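Side-chain contacts in acetylene hydratase (Pelobacter acetylenicus, PDB 2E7Z), which catalyses the hydration of acetylene to acetaldehyde with a tungsten bis(molybdopterin guanine dinucleotide) cofactor and a [4Fe-4S] cluster: residues A[104-109]-A[418-423]; A[134-139]-A[386-391]; A[396-401]-A[407-412]. One frame throughout, in Å; residues are numbered along the deposited sequence. Where two conformers were deposited one is given.

Interaction 1 of 3, residues A[104-109]-A[418-423]. With MGD (2-amino-5,6-dimercapto-7-methyl-3,7,8a,9-tetrahydro-8-oxa-1,3,9,10-tetraaza-anthracen-4-one guanosine dinucleotide), chain E.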
loop_
_atom_site.group_PDB
_atom_site.type_symbol
_atom_site.label_atom_id
_atom_site.label_comp_id
_atom_site.label_asym_id
_atom_site.label_seq_id
_atom_site.Cartn_x
_atom_site.Cartn_y
_atom_site.Cartn_z
ATOM N N GLY A 104 -4.218 1.482 19.495
ATOM C CA GLY A 104 -3.923 1.023 18.144
ATOM C C GLY A 104 -4.168 2.163 17.160
ATOM O O GLY A 104 -5.083 2.991 17.378
ATOM N N VAL A 105 -3.370 2.230 16.100
ATOM C CA VAL A 105 -3.521 3.273 15.077
ATOM C C VAL A 105 -3.468 2.654 13.690
ATOM O O VAL A 105 -2.558 1.842 13.432
ATOM C CB VAL A 105 -2.430 4.377 15.240
ATOM C CG1 VAL A 105 -2.529 5.394 14.081
ATOM C CG2 VAL A 105 -2.558 5.088 16.554
ATOM N N SER A 106 -4.401 3.019 12.808
ATOM C CA SER A 106 -4.314 2.667 11.394
ATOM C C SER A 106 -4.176 3.984 10.657
ATOM O O SER A 106 -5.119 4.809 10.686
ATOM C CB SER A 106 -5.566 1.882 10.978
ATOM O OG SER A 106 -5.601 1.633 9.589
ATOM N N GLN A 107 -3.038 4.217 10.021
ATOM C CA GLN A 107 -2.760 5.499 9.371
ATOM C C GLN A 107 -2.292 5.291 7.960
ATOM O O GLN A 107 -1.375 4.483 7.730
ATOM C CB GLN A 107 -1.640 6.227 10.134
ATOM C CG GLN A 107 -1.191 7.545 9.527
ATOM C CD GLN A 107 0.214 7.934 9.913
ATOM O OE1 GLN A 107 0.996 7.083 10.359
ATOM N NE2 GLN A 107 0.570 9.179 9.709
ATOM N N THR A 108 -2.875 6.010 7.003
ATOM C CA THR A 108 -2.309 6.035 5.659
ATOM C C THR A 108 -1.675 7.399 5.436
ATOM O O THR A 108 -2.378 8.374 5.066
ATOM C CB THR A 108 -3.378 5.765 4.596
ATOM O OG1 THR A 108 -3.945 4.468 4.856
ATOM C CG2 THR A 108 -2.757 5.793 3.213
ATOM N N GLU A 109 -0.365 7.499 5.650
ATOM C CA GLU A 109 0.252 8.806 5.600
ATOM C C GLU A 109 0.331 9.352 4.176
ATOM O O GLU A 109 0.344 10.581 4.010
ATOM C CB GLU A 109 1.623 8.805 6.294
ATOM C CG GLU A 109 2.358 10.142 6.256
ATOM C CD GLU A 109 1.563 11.326 6.817
ATOM O OE1 GLU A 109 0.462 11.133 7.397
ATOM O OE2 GLU A 109 2.067 12.452 6.655
ATOM N N MET A 418 -12.661 -1.432 6.243
ATOM C CA MET A 418 -12.708 -2.013 4.905
ATOM C C MET A 418 -11.340 -2.197 4.267
ATOM O O MET A 418 -11.268 -2.585 3.089
ATOM C CB MET A 418 -13.573 -1.112 3.985
ATOM C CG MET A 418 -15.089 -1.183 4.267
ATOM S SD MET A 418 -16.087 0.053 3.386
ATOM C CE MET A 418 -15.501 -0.038 1.677
ATOM N N GLY A 419 -10.274 -1.924 5.032
ATOM C CA GLY A 419 -8.947 -1.735 4.442
ATOM C C GLY A 419 -8.011 -2.901 4.636
ATOM O O GLY A 419 -6.823 -2.815 4.283
ATOM N N TYR A 420 -8.513 -4.006 5.197
ATOM C CA TYR A 420 -7.679 -5.179 5.480
ATOM C C TYR A 420 -8.414 -6.429 4.975
ATOM O O TYR A 420 -8.983 -6.396 3.897
ATOM C CB TYR A 420 -7.284 -5.225 6.970
ATOM C CG TYR A 420 -6.529 -3.984 7.410
ATOM C CD1 TYR A 420 -7.216 -2.846 7.871
ATOM C CD2 TYR A 420 -5.127 -3.937 7.344
ATOM C CE1 TYR A 420 -6.529 -1.692 8.256
ATOM C CE2 TYR A 420 -4.430 -2.791 7.766
ATOM C CZ TYR A 420 -5.140 -1.686 8.218
ATOM O OH TYR A 420 -4.434 -0.591 8.599
ATOM N N ALA A 421 -8.335 -7.538 5.698
ATOM C CA ALA A 421 -9.147 -8.708 5.407
ATOM C C ALA A 421 -10.203 -8.854 6.513
ATOM O O ALA A 421 -10.381 -7.950 7.338
ATOM C CB ALA A 421 -8.267 -9.942 5.304
ATOM N N ASN A 422 -10.930 -9.976 6.512
ATOM C CA ASN A 422 -11.796 -10.366 7.628
ATOM C C ASN A 422 -12.530 -9.146 8.230
ATOM O O ASN A 422 -12.351 -8.811 9.411
ATOM C CB ASN A 422 -10.989 -11.153 8.670
ATOM C CG ASN A 422 -11.897 -11.868 9.675
ATOM O OD1 ASN A 422 -13.138 -11.789 9.595
ATOM N ND2 ASN A 422 -11.282 -12.552 10.627
ATOM N N GLN A 423 -13.350 -8.510 7.402
ATOM C CA GLN A 423 -14.044 -7.308 7.787
ATOM C C GLN A 423 -14.949 -7.536 8.986
ATOM O O GLN A 423 -15.132 -6.639 9.794
ATOM C CB GLN A 423 -14.830 -6.779 6.600
ATOM C CG GLN A 423 -15.562 -5.462 6.860
ATOM C CD GLN A 423 -16.023 -4.865 5.555
ATOM O OE1 GLN A 423 -15.266 -4.848 4.592
ATOM N NE2 GLN A 423 -17.250 -4.355 5.522
HETATM P PB MGD E . -9.069 3.598 2.141
HETATM O O1B MGD E . -9.197 2.319 2.929
HETATM O O2B MGD E . -10.045 3.910 1.066
HETATM O O3B MGD E . -7.625 3.716 1.451
HETATM O O3A MGD E . -5.674 2.185 1.849
HETATM P PA MGD E . -6.140 3.714 2.066
HETATM O O1A MGD E . -5.367 4.663 1.200
HETATM O O2A MGD E . -6.174 3.913 3.551
HETATM O "O5'" MGD E . -9.084 4.785 3.232
HETATM C "C5'" MGD E . -8.577 6.059 2.873
HETATM C "C4'" MGD E . -9.373 7.073 3.670
HETATM O "O4'" MGD E . -8.687 8.329 3.564
HETATM C "C3'" MGD E . -10.755 7.360 3.092
HETATM O "O3'" MGD E . -11.742 7.130 4.112
HETATM C "C2'" MGD E . -10.739 8.831 2.628
HETATM O "O2'" MGD E . -11.969 9.566 2.786
HETATM C "C1'" MGD E . -9.662 9.396 3.515
HETATM N N9 MGD E . -8.914 10.547 2.987
HETATM C C8 MGD E . -8.505 10.754 1.711
HETATM N N7 MGD E . -7.757 11.866 1.623
HETATM C C5 MGD E . -7.623 12.343 2.881
HETATM C C6 MGD E . -6.966 13.470 3.520
HETATM O O6 MGD E . -6.293 14.288 2.858
HETATM N N1 MGD E . -7.091 13.552 4.855
HETATM C C2 MGD E . -7.837 12.751 5.608
HETATM N N2 MGD E . -7.874 12.954 6.957
HETATM N N3 MGD E . -8.473 11.704 5.089
HETATM C C4 MGD E . -8.381 11.476 3.763
HETATM C C10 MGD E . -5.106 1.835 0.587
HETATM C C11 MGD E . -4.433 0.492 0.770
HETATM O O11 MGD E . -5.489 -0.438 1.001
HETATM C C12 MGD E . -3.651 0.128 -0.469
HETATM S S12 MGD E . -2.511 1.255 -1.066
HETATM C C13 MGD E . -3.802 -1.072 -1.053
HETATM S S13 MGD E . -3.034 -1.469 -2.520
HETATM C C14 MGD E . -4.670 -2.151 -0.482
HETATM N N15 MGD E . -5.863 -2.378 -1.282
HETATM C C16 MGD E . -6.734 -3.273 -0.733
HETATM C C17 MGD E . -7.599 -4.170 -1.512
HETATM O O17 MGD E . -7.561 -4.161 -2.762
HETATM N N18 MGD E . -8.413 -5.001 -0.831
HETATM C C19 MGD E . -8.470 -5.046 0.524
HETATM N N19 MGD E . -9.314 -5.896 1.146
HETATM N N20 MGD E . -7.727 -4.236 1.288
HETATM C C21 MGD E . -6.866 -3.376 0.731
HETATM N N22 MGD E . -6.110 -2.600 1.513
HETATM C C23 MGD E . -5.042 -1.790 0.966
#
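Ser106 and Tyr420 meet hydroxyl to hydroxyl beside the pocket of one molybdopterin guanine dinucleotide, where strand 103-107 of the mixed sheet faces the loop that follows strand 408-412, in this member of the DMSO reductase family. Ser106 OG lies in the plane of the Tyr420 ring, at its phenol edge, and OG and Tyr420 OH are 2.7 Å apart in a hydrogen bond whose direction stays open. With OG anti to the backbone N (chi1 174°), the serine hydroxyl is held out from the strand, where it also pairs with the hydroxyl of Ser414; one oxygen has two hydroxyl partners in a buried setting. Phe395 meets the tyrosine ring edge-to-face. Both segments also hold the cofactor. On the strand side, Thr108 OG1 donates to the phosphate oxygen O2A over 2.6 Å, while Thr108 CG2 rests 3.5 Å from O1A of the same phosphate. A valine in place of Thr108 would probably leave O2A without this donor and the phosphate less firmly fixed. On the loop side the backbone does the binding: Gly419 O accepts from pterin N22 at 2.9 Å, almost straight at 169°, and Tyr420 O takes the pterin amino group N19 at 2.8 Å.

Interaction 2 of 3, residues A[134-139]-A[386-391]. With W (tungsten ion), chain G; MGD (2-amino-5,6-dimercapto-7-methyl-3,7,8a,9-tetrahydro-8-oxa-1,3,9,10-tetraaza-anthracen-4-one guanosine dinucleotide), chain E.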
loop_
_atom_site.group_PDB
_atom_site.type_symbol
_atom_site.label_atom_id
_atom_site.label_comp_id
_atom_site.label_asym_id
_atom_site.label_seq_id
_atom_site.Cartn_x
_atom_site.Cartn_y
_atom_site.Cartn_z
ATOM N N ALA A 134 -2.809 0.234 6.007
ATOM C CA ALA A 134 -3.309 -0.623 4.953
ATOM C C ALA A 134 -2.180 -1.007 4.015
ATOM O O ALA A 134 -2.279 -1.993 3.274
ATOM C CB ALA A 134 -4.446 0.083 4.233
ATOM N N MET A 135 -1.101 -0.229 4.051
ATOM C CA MET A 135 0.091 -0.538 3.259
ATOM C C MET A 135 0.895 -1.738 3.796
ATOM O O MET A 135 1.923 -2.136 3.222
ATOM C CB MET A 135 0.991 0.704 3.089
ATOM C CG MET A 135 1.939 1.015 4.245
ATOM S SD MET A 135 2.803 2.613 3.910
ATOM C CE MET A 135 3.880 2.230 2.487
ATOM N N TYR A 136 0.376 -2.363 4.852
ATOM C CA TYR A 136 0.884 -3.662 5.279
ATOM C C TYR A 136 0.833 -4.690 4.151
ATOM O O TYR A 136 1.613 -5.653 4.167
ATOM C CB TYR A 136 0.090 -4.169 6.476
ATOM C CG TYR A 136 0.770 -5.241 7.302
ATOM C CD1 TYR A 136 0.602 -6.585 6.989
ATOM C CD2 TYR A 136 1.569 -4.899 8.393
ATOM C CE1 TYR A 136 1.230 -7.568 7.749
ATOM C CE2 TYR A 136 2.203 -5.876 9.177
ATOM C CZ TYR A 136 2.010 -7.218 8.851
ATOM O OH TYR A 136 2.574 -8.204 9.637
ATOM N N MET A 137 -0.053 -4.513 3.166
ATOM C CA MET A 137 -0.004 -5.370 1.972
ATOM C C MET A 137 0.093 -4.557 0.699
ATOM O O MET A 137 -0.457 -4.951 -0.335
ATOM C CB MET A 137 -1.173 -6.375 1.901
ATOM C CG MET A 137 -2.539 -5.761 1.730
ATOM S SD MET A 137 -3.773 -7.086 1.746
ATOM C CE MET A 137 -5.296 -6.154 1.592
ATOM N N CYS A 138 0.752 -3.400 0.767
ATOM C CA CYS A 138 1.049 -2.629 -0.441
ATOM C C CYS A 138 2.237 -1.730 -0.147
ATOM O O CYS A 138 2.080 -0.722 0.515
ATOM C CB CYS A 138 -0.165 -1.815 -0.911
ATOM S SG CYS A 138 0.178 -0.886 -2.431
ATOM N N ILE A 139 3.424 -2.132 -0.601
ATOM C CA ILE A 139 4.667 -1.374 -0.451
ATOM C C ILE A 139 5.317 -1.521 0.916
ATOM O O ILE A 139 6.522 -1.694 0.987
ATOM C CB ILE A 139 4.568 0.128 -0.931
ATOM C CG1 ILE A 139 4.168 0.156 -2.415
ATOM C CG2 ILE A 139 5.897 0.842 -0.693
ATOM C CD1 ILE A 139 3.819 1.522 -2.980
ATOM N N ALA A 386 7.073 1.000 8.209
ATOM C CA ALA A 386 7.898 0.023 8.902
ATOM C C ALA A 386 7.587 -0.055 10.367
ATOM O O ALA A 386 7.016 0.864 10.969
ATOM C CB ALA A 386 9.404 0.349 8.706
ATOM N N PHE A 387 8.016 -1.175 10.936
ATOM C CA PHE A 387 7.900 -1.464 12.378
ATOM C C PHE A 387 6.413 -1.489 12.695
ATOM O O PHE A 387 5.846 -0.610 13.369
ATOM C CB PHE A 387 8.694 -0.475 13.237
ATOM C CG PHE A 387 10.049 -0.145 12.657
ATOM C CD1 PHE A 387 10.957 -1.158 12.383
ATOM C CD2 PHE A 387 10.434 1.159 12.382
ATOM C CE1 PHE A 387 12.198 -0.888 11.823
ATOM C CE2 PHE A 387 11.716 1.440 11.846
ATOM C CZ PHE A 387 12.584 0.397 11.564
ATOM N N MET A 388 5.760 -2.504 12.155
ATOM C CA MET A 388 4.301 -2.510 12.088
ATOM C C MET A 388 3.679 -3.653 12.844
ATOM O O MET A 388 4.136 -4.815 12.803
ATOM C CB MET A 388 3.840 -2.597 10.623
ATOM C CG MET A 388 4.504 -1.586 9.693
ATOM S SD MET A 388 3.820 -1.599 8.018
ATOM C CE MET A 388 4.679 -3.023 7.290
ATOM N N ALA A 389 2.552 -3.340 13.476
ATOM C CA ALA A 389 1.714 -4.382 14.027
ATOM C C ALA A 389 1.051 -5.145 12.897
ATOM O O ALA A 389 0.626 -4.567 11.896
ATOM C CB ALA A 389 0.638 -3.773 14.957
ATOM N N ASN A 390 0.883 -6.443 13.080
ATOM C CA ASN A 390 0.199 -7.272 12.116
ATOM C C ASN A 390 -1.303 -6.951 12.228
ATOM O O ASN A 390 -1.848 -6.971 13.324
ATOM C CB ASN A 390 0.409 -8.741 12.451
ATOM C CG ASN A 390 -0.318 -9.664 11.508
ATOM O OD1 ASN A 390 -1.381 -10.150 11.853
ATOM N ND2 ASN A 390 0.260 -9.926 10.317
ATOM N N PRO A 391 -1.980 -6.626 11.111
ATOM C CA PRO A 391 -3.411 -6.260 11.238
ATOM C C PRO A 391 -4.299 -7.331 11.857
ATOM O O PRO A 391 -5.175 -7.012 12.664
ATOM C CB PRO A 391 -3.825 -5.980 9.772
ATOM C CG PRO A 391 -2.510 -5.503 9.157
ATOM C CD PRO A 391 -1.522 -6.468 9.725
HETATM W W W G . -1.586 0.505 -3.076
HETATM P PB MGD E . -9.069 3.598 2.141
HETATM O O1B MGD E . -9.197 2.319 2.929
HETATM O O2B MGD E . -10.045 3.910 1.066
HETATM O O3B MGD E . -7.625 3.716 1.451
HETATM O O3A MGD E . -5.674 2.185 1.849
HETATM P PA MGD E . -6.140 3.714 2.066
HETATM O O1A MGD E . -5.367 4.663 1.200
HETATM O O2A MGD E . -6.174 3.913 3.551
HETATM O "O5'" MGD E . -9.084 4.785 3.232
HETATM C "C5'" MGD E . -8.577 6.059 2.873
HETATM C "C4'" MGD E . -9.373 7.073 3.670
HETATM O "O4'" MGD E . -8.687 8.329 3.564
HETATM C "C3'" MGD E . -10.755 7.360 3.092
HETATM O "O3'" MGD E . -11.742 7.130 4.112
HETATM C "C2'" MGD E . -10.739 8.831 2.628
HETATM O "O2'" MGD E . -11.969 9.566 2.786
HETATM C "C1'" MGD E . -9.662 9.396 3.515
HETATM N N9 MGD E . -8.914 10.547 2.987
HETATM C C8 MGD E . -8.505 10.754 1.711
HETATM N N7 MGD E . -7.757 11.866 1.623
HETATM C C5 MGD E . -7.623 12.343 2.881
HETATM C C6 MGD E . -6.966 13.470 3.520
HETATM O O6 MGD E . -6.293 14.288 2.858
HETATM N N1 MGD E . -7.091 13.552 4.855
HETATM C C2 MGD E . -7.837 12.751 5.608
HETATM N N2 MGD E . -7.874 12.954 6.957
HETATM N N3 MGD E . -8.473 11.704 5.089
HETATM C C4 MGD E . -8.381 11.476 3.763
HETATM C C10 MGD E . -5.106 1.835 0.587
HETATM C C11 MGD E . -4.433 0.492 0.770
HETATM O O11 MGD E . -5.489 -0.438 1.001
HETATM C C12 MGD E . -3.651 0.128 -0.469
HETATM S S12 MGD E . -2.511 1.255 -1.066
HETATM C C13 MGD E . -3.802 -1.072 -1.053
HETATM S S13 MGD E . -3.034 -1.469 -2.520
HETATM C C14 MGD E . -4.670 -2.151 -0.482
HETATM N N15 MGD E . -5.863 -2.378 -1.282
HETATM C C16 MGD E . -6.734 -3.273 -0.733
HETATM C C17 MGD E . -7.599 -4.170 -1.512
HETATM O O17 MGD E . -7.561 -4.161 -2.762
HETATM N N18 MGD E . -8.413 -5.001 -0.831
HETATM C C19 MGD E . -8.470 -5.046 0.524
HETATM N N19 MGD E . -9.314 -5.896 1.146
HETATM N N20 MGD E . -7.727 -4.236 1.288
HETATM C C21 MGD E . -6.866 -3.376 0.731
HETATM N N22 MGD E . -6.110 -2.600 1.513
HETATM C C23 MGD E . -5.042 -1.790 0.966
HETATM O O HOH W 1 3.812 -7.513 11.918
HETATM O O HOH W 2 -0.091 1.870 -2.813
#
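The loop that carries the tungsten ligand Cys138 packs through Tyr136 against the loop leading into helix 391-400. Tyr136 leaves a short 3-10 segment with CG anti to the backbone N (chi1 -160°), which carries its ring across to Pro391, the first residue of that helix. Pro391 CD sits over the centre of one ring face in a CH-pi contact, 3.4 Å from the centroid and almost on the ring normal. Met388 flanks the same ring: its CB lies in the ring plane at the edge, its CE packs 3.8 Å from Tyr136 CD2, and SD, 5.2 Å from the ring centroid, makes an oblique Met-aromatic contact. The phenol oxygen is fixed from several directions. Asn390 ND2 donates to Tyr136 OH over 3.0 Å at 164°, with the oxygen close to the amide plane and the ring turned 83° from it. Asn390 OD1 meanwhile caps helix 391-400 at Ala393 N, so one side chain serves both helix end and tyrosine. Gln711 O is a further partner of the hydroxyl, and a water 2.7 Å from Tyr136 OH donates in turn to Met388 O. Two residues beyond Tyr136, Cys138 SG binds the tungsten at 2.3 Å.

Interaction 3 of 3, residues A[396-401]-A[407-412]. With NA (sodium ion), chain B.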
loop_
_atom_site.group_PDB
_atom_site.type_symbol
_atom_site.label_atom_id
_atom_site.label_comp_id
_atom_site.label_asym_id
_atom_site.label_seq_id
_atom_site.Cartn_x
_atom_site.Cartn_y
_atom_site.Cartn_z
ATOM N N THR A 396 -7.607 -8.766 16.180
ATOM C CA THR A 396 -7.911 -9.849 17.116
ATOM C C THR A 396 -7.753 -9.406 18.565
ATOM O O THR A 396 -8.569 -9.754 19.409
ATOM C CB THR A 396 -7.055 -11.081 16.797
ATOM O OG1 THR A 396 -7.446 -11.561 15.509
ATOM C CG2 THR A 396 -7.258 -12.180 17.807
ATOM N N ALA A 397 -6.747 -8.583 18.847
ATOM C CA ALA A 397 -6.583 -8.097 20.222
ATOM C C ALA A 397 -7.723 -7.156 20.557
ATOM O O ALA A 397 -8.274 -7.187 21.648
ATOM C CB ALA A 397 -5.244 -7.400 20.377
ATOM N N MET A 398 -8.081 -6.322 19.590
ATOM C CA MET A 398 -9.254 -5.449 19.758
ATOM C C MET A 398 -10.525 -6.239 20.082
ATOM O O MET A 398 -11.267 -5.896 21.017
ATOM C CB MET A 398 -9.465 -4.580 18.519
ATOM C CG MET A 398 -8.364 -3.540 18.367
ATOM S SD MET A 398 -8.320 -2.833 16.694
ATOM C CE MET A 398 -9.870 -1.870 16.693
ATOM N N ALA A 399 -10.739 -7.326 19.346
ATOM C CA ALA A 399 -11.959 -8.122 19.441
ATOM C C ALA A 399 -12.001 -9.041 20.661
ATOM O O ALA A 399 -13.035 -9.207 21.292
ATOM C CB ALA A 399 -12.127 -8.967 18.159
ATOM N N THR A 400 -10.867 -9.676 20.972
ATOM C CA THR A 400 -10.843 -10.757 21.980
ATOM C C THR A 400 -10.121 -10.395 23.269
ATOM O O THR A 400 -10.203 -11.142 24.234
ATOM C CB THR A 400 -10.159 -12.048 21.455
ATOM O OG1 THR A 400 -8.767 -11.790 21.238
ATOM C CG2 THR A 400 -10.849 -12.536 20.160
ATOM N N GLU A 401 -9.387 -9.287 23.260
ATOM C CA GLU A 401 -8.549 -8.865 24.383
ATOM C C GLU A 401 -7.314 -9.763 24.554
ATOM O O GLU A 401 -6.630 -9.694 25.582
ATOM C CB GLU A 401 -9.340 -8.740 25.712
ATOM C CG GLU A 401 -10.606 -7.917 25.509
ATOM C CD GLU A 401 -11.120 -7.229 26.760
ATOM O OE1 GLU A 401 -10.362 -7.150 27.733
ATOM O OE2 GLU A 401 -12.277 -6.755 26.722
ATOM N N LYS A 407 -7.888 -0.950 23.311
ATOM C CA LYS A 407 -9.139 -0.322 23.701
ATOM C C LYS A 407 -9.292 1.084 23.184
ATOM O O LYS A 407 -10.384 1.629 23.316
ATOM C CB LYS A 407 -9.274 -0.323 25.240
ATOM C CG LYS A 407 -9.527 -1.735 25.774
ATOM C CD LYS A 407 -10.943 -2.211 25.464
ATOM C CE LYS A 407 -11.157 -3.592 26.052
ATOM N NZ LYS A 407 -12.532 -3.996 25.765
ATOM N N ALA A 408 -8.235 1.671 22.620
ATOM C CA ALA A 408 -8.353 2.937 21.890
ATOM C C ALA A 408 -7.867 2.718 20.468
ATOM O O ALA A 408 -6.865 2.030 20.278
ATOM C CB ALA A 408 -7.553 4.069 22.552
ATOM N N PHE A 409 -8.542 3.319 19.490
ATOM C CA PHE A 409 -8.205 3.106 18.096
ATOM C C PHE A 409 -8.363 4.408 17.309
ATOM O O PHE A 409 -9.424 5.053 17.353
ATOM C CB PHE A 409 -9.041 1.961 17.520
ATOM C CG PHE A 409 -8.693 1.597 16.091
ATOM C CD1 PHE A 409 -9.322 2.191 14.996
ATOM C CD2 PHE A 409 -7.708 0.631 15.856
ATOM C CE1 PHE A 409 -8.978 1.810 13.688
ATOM C CE2 PHE A 409 -7.403 0.225 14.539
ATOM C CZ PHE A 409 -8.000 0.838 13.477
ATOM N N PHE A 410 -7.286 4.812 16.625
ATOM C CA PHE A 410 -7.311 6.007 15.786
ATOM C C PHE A 410 -7.180 5.584 14.330
ATOM O O PHE A 410 -6.239 4.853 13.974
ATOM C CB PHE A 410 -6.184 7.012 16.077
ATOM C CG PHE A 410 -6.162 7.599 17.451
ATOM C CD1 PHE A 410 -7.188 7.439 18.358
ATOM C CD2 PHE A 410 -5.046 8.360 17.815
ATOM C CE1 PHE A 410 -7.121 8.028 19.638
ATOM C CE2 PHE A 410 -4.975 8.958 19.070
ATOM C CZ PHE A 410 -6.041 8.812 19.969
ATOM N N ALA A 411 -8.068 6.098 13.484
ATOM C CA ALA A 411 -8.023 5.895 12.035
ATOM C C ALA A 411 -7.663 7.222 11.395
ATOM O O ALA A 411 -8.472 8.170 11.473
ATOM C CB ALA A 411 -9.352 5.365 11.507
ATOM N N LEU A 412 -6.497 7.317 10.758
ATOM C CA LEU A 412 -5.990 8.567 10.184
ATOM C C LEU A 412 -5.905 8.396 8.689
ATOM O O LEU A 412 -5.046 7.687 8.185
ATOM C CB LEU A 412 -4.620 8.946 10.770
ATOM C CG LEU A 412 -4.523 8.932 12.297
ATOM C CD1 LEU A 412 -3.083 9.162 12.786
ATOM C CD2 LEU A 412 -5.488 9.911 12.908
HETATM NA NA NA B . -14.117 -7.309 27.465
HETATM O O HOH W 3 -14.997 -5.669 26.357
HETATM O O HOH W 4 -14.373 -8.582 25.848
HETATM O O HOH W 5 -16.030 -7.812 28.204
#
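Met398 and Phe409 form the tightly packed half of this contact, in which helix 391-400 leads through a short connection into strand 408-412, a parallel member of the mixed sheet. The methionine reaches the ring with its end alone: CG is anti to the carbonyl carbon (chi1 -69°), and the bend about CG-SD (chi3 69°) turns the methyl in toward Phe409. Met398 CE lies 3.4 Å from Phe409 CD2 and SD 3.6 Å from the same carbon, an oblique Met-aromatic contact in which the two side chains run at about a right angle. Leu430 of helix 423-431 and Ser106 of the neighbouring strand also touch Phe409, while Val406 and Gln433 touch Met398.

The other half is polar and hydrated. Glu401, which leaves the helix with positive phi, sends out an extended side chain, and Lys407, just ahead of the strand and bent at its second torsion, turns back to meet it. Lys407 NZ donates to Glu401 OE2 at 2.9 Å in a salt bridge, approaching from well above the carboxylate plane. The second oxygen, OE1, stays 4.3 Å from NZ, so the bridge is one-sided. OE2 also binds a sodium ion at 2.1 Å; three waters share that ion, and one of them accepts a weak bond from NZ. Asn432 O takes another bond from the ammonium group.

A single carboxylate oxygen is therefore shared by two cations, the sodium and the lysine. The negative charge of Glu401 probably draws both to OE2, while the water and Asn432 O take further N-H groups of the lysine. The salt bridge probably favours a charged lysine, though the sodium sharing OE2 would weaken that effect.

Interactions 1 and 3 share a sheet: strands 103-107 and 408-412 are neighbours, joined by Ser106 N to Phe410 O at 2.8 Å, and Phe409 CZ packs 3.6 Å from Ser106 CB, so the ring gripped in interaction 3 backs the serine of interaction 1. Interactions 1 and 2 also touch, Tyr420 CD2 lying 3.4 Å from Pro391 CB, and both reach the same dinucleotide, the first through phosphate and pterin, the second through Cys138 at the tungsten and Met137 and Ala134 at pterin and phosphate link. Interactions 2 and 3 lie at opposite ends of helix 391-400, centres about 16 Å apart. Interaction 3 is most remote, the Phe409 side chain about 11 Å from the dinucleotide.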